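Local coordinates for protein ESSB (Geobacillus thermodenitrificans, PDB 4ANO) that probably serves as an integral membrane component of the type VII secretion system, this chain being its cytoplasmic fragment, at residues E43-K46 with E47-P50. Residues are numbered along the deposited sequence; the frame is centred on the assembly and turned at random. Where two conformers were deposited one is given.
Sequences EVLK and EVDP
The carboxylates of E43 and E47 meet almost perpendicular, their planes 87° apart, with E43 OE2 facing the gap between the two E47 oxygens. E43 OE2 is 2.6 Å from E47 OE2 and nearly as close to E47 OE1; E43 OE1 lies toward one face of the E47 carboxylate. On the opposite face, near OE1, sits K46, whose CB is 3.0 Å from E47 OE1. At the edge E43 O, like OE1 an acceptor, lies 2.8 Å from E47 OE1. E47 is modelled in two conformers, so this acid pair is tentative; in the conformer described here one of the acids probably carries a proton. With chi1 at -173°, E43 sends CG off opposite its amide nitrogen, and the bend at chi2 then turns the carboxylate toward E47. K46 bends at chi2 and again at chi3, and its NZ runs on to strand 53-58, where it forms a salt bridge with D55 and a hydrogen bond to the carbonyl of R54. The backbone of 43-46 is 3-10, with K46 N bonded to E43 O at 2.8 Å; E47 N is likewise bonded to V44 O at 3.0 Å. The turn belongs to the loop joining strands 25-30 and 53-58 of the four-stranded antiparallel sheet in this YukC-family domain, whose clan is that of the protein kinases. On the inner side V48 CG2 rests 3.4 Å from L45 O and touches L45 CD2 more loosely, at 4.3 Å. Buried L45 packs on I56, V130 and L134, whereas V48 reaches L106 and V128, and E47 O accepts a hydrogen bond from R104.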
ATOM      1  N   GLU A  43      17.269  -7.938  10.123  1.00 21.22           N
ATOM      2  CA  GLU A  43      18.306  -7.088   9.483  1.00 23.50           C
ATOM      3  C   GLU A  43      17.932  -6.782   8.026  1.00 21.50           C
ATOM      4  O   GLU A  43      18.258  -5.660   7.536  1.00 25.19           O
ATOM      5  CB  GLU A  43      19.744  -7.671   9.708  1.00 24.94           C
ATOM      6  CG  GLU A  43      20.936  -6.718   9.191  1.00 28.84           C
ATOM      7  CD  GLU A  43      20.946  -6.483   7.707  1.00 32.82           C
ATOM      8  OE1 GLU A  43      20.611  -7.440   6.973  1.00 38.66           O
ATOM      9  OE2 GLU A  43      21.328  -5.350   7.242  1.00 33.71           O
ATOM     10  N   VAL A  44      17.177  -7.686   7.366  1.00 21.47           N
ATOM     11  CA  VAL A  44      16.731  -7.474   5.980  1.00 23.11           C
ATOM     12  C   VAL A  44      15.910  -6.158   5.852  1.00 22.06           C
ATOM     13  O   VAL A  44      15.811  -5.609   4.775  1.00 24.35           O
ATOM     14  CB  VAL A  44      15.968  -8.687   5.486  1.00 23.26           C
ATOM     15  CG1 VAL A  44      14.565  -8.855   6.164  1.00 22.49           C
ATOM     16  CG2 VAL A  44      15.892  -8.695   3.975  1.00 27.52           C
ATOM     17  N   LEU A  45      15.377  -5.642   6.972  1.00 20.53           N
ATOM     18  CA  LEU A  45      14.499  -4.478   6.908  1.00 21.86           C
ATOM     19  C   LEU A  45      15.362  -3.251   6.676  1.00 23.95           C
ATOM     20  O   LEU A  45      14.805  -2.232   6.232  1.00 23.77           O
ATOM     21  CB  LEU A  45      13.709  -4.309   8.215  1.00 22.46           C
ATOM     22  CG  LEU A  45      12.497  -5.308   8.400  1.00 22.22           C
ATOM     23  CD1 LEU A  45      11.752  -4.973   9.777  1.00 22.72           C
ATOM     24  CD2 LEU A  45      11.539  -5.119   7.224  1.00 21.38           C
ATOM     25  N   LYS A  46      16.680  -3.404   6.888  1.00 24.85           N
ATOM     26  CA  LYS A  46      17.633  -2.271   6.578  1.00 30.32           C
ATOM     27  C   LYS A  46      17.845  -2.119   5.049  1.00 31.35           C
ATOM     28  O   LYS A  46      18.461  -1.132   4.567  1.00 34.24           O
ATOM     29  CB  LYS A  46      19.004  -2.473   7.244  1.00 28.90           C
ATOM     30  CG  LYS A  46      19.071  -2.696   8.748  1.00 34.97           C
ATOM     31  CD  LYS A  46      18.685  -1.498   9.609  1.00 36.78           C
ATOM     32  CE  LYS A  46      19.716  -0.414   9.557  1.00 36.02           C
ATOM     33  NZ  LYS A  46      19.152   0.618  10.431  1.00 31.56           N
ATOM     34  N   GLU A  47      17.349  -3.111   4.328  0.50 31.50           N
ATOM     35  CA  GLU A  47      17.649  -3.304   2.924  0.50 32.38           C
ATOM     36  C   GLU A  47      16.373  -3.449   2.108  0.50 32.11           C
ATOM     37  O   GLU A  47      16.254  -4.314   1.219  0.50 32.08           O
ATOM     38  CB  GLU A  47      18.642  -4.482   2.720  0.50 32.20           C
ATOM     39  CG  GLU A  47      20.140  -4.174   3.067  0.50 34.60           C
ATOM     40  CD  GLU A  47      20.526  -4.679   4.433  0.50 37.65           C
ATOM     41  OE1 GLU A  47      19.613  -4.684   5.286  0.50 39.33           O
ATOM     42  OE2 GLU A  47      21.699  -5.111   4.658  0.50 33.61           O
ATOM     43  N   VAL A  48      15.413  -2.577   2.388  1.00 30.87           N
ATOM     44  CA  VAL A  48      14.186  -2.631   1.598  1.00 28.80           C
ATOM     45  C   VAL A  48      14.329  -1.738   0.385  1.00 30.13           C
ATOM     46  O   VAL A  48      14.134  -2.173  -0.735  1.00 32.47           O
ATOM     47  CB  VAL A  48      12.945  -2.287   2.416  1.00 27.40           C
ATOM     48  CG1 VAL A  48      11.662  -2.286   1.525  1.00 26.95           C
ATOM     49  CG2 VAL A  48      12.908  -3.272   3.624  1.00 28.61           C
ATOM     50  N   ASP A  49      14.681  -0.494   0.611  1.00 28.47           N
ATOM     51  CA  ASP A  49      14.670   0.424  -0.557  1.00 28.97           C
ATOM     52  C   ASP A  49      15.686   1.475  -0.163  1.00 28.89           C
ATOM     53  O   ASP A  49      15.803   1.803   0.955  1.00 29.59           O
ATOM     54  CB  ASP A  49      13.256   0.962  -0.832  1.00 28.37           C
ATOM     55  CG  ASP A  49      12.791   1.974   0.229  1.00 33.84           C
ATOM     56  OD1 ASP A  49      13.262   3.123   0.192  1.00 35.74           O
ATOM     57  OD2 ASP A  49      11.886   1.631   1.063  1.00 36.58           O
ATOM     58  N   PRO A  50      16.446   1.983  -1.112  1.00 31.11           N
ATOM     59  CA  PRO A  50      17.446   2.959  -0.633  1.00 32.69           C
ATOM     60  C   PRO A  50      16.876   4.314  -0.115  1.00 33.14           C
ATOM     61  O   PRO A  50      17.572   5.010   0.674  1.00 35.11           O
ATOM     62  CB  PRO A  50      18.297   3.162  -1.862  1.00 33.85           C
ATOM     63  CG  PRO A  50      17.292   3.008  -3.075  1.00 33.85           C
ATOM     64  CD  PRO A  50      16.169   2.037  -2.545  1.00 32.27           C
TER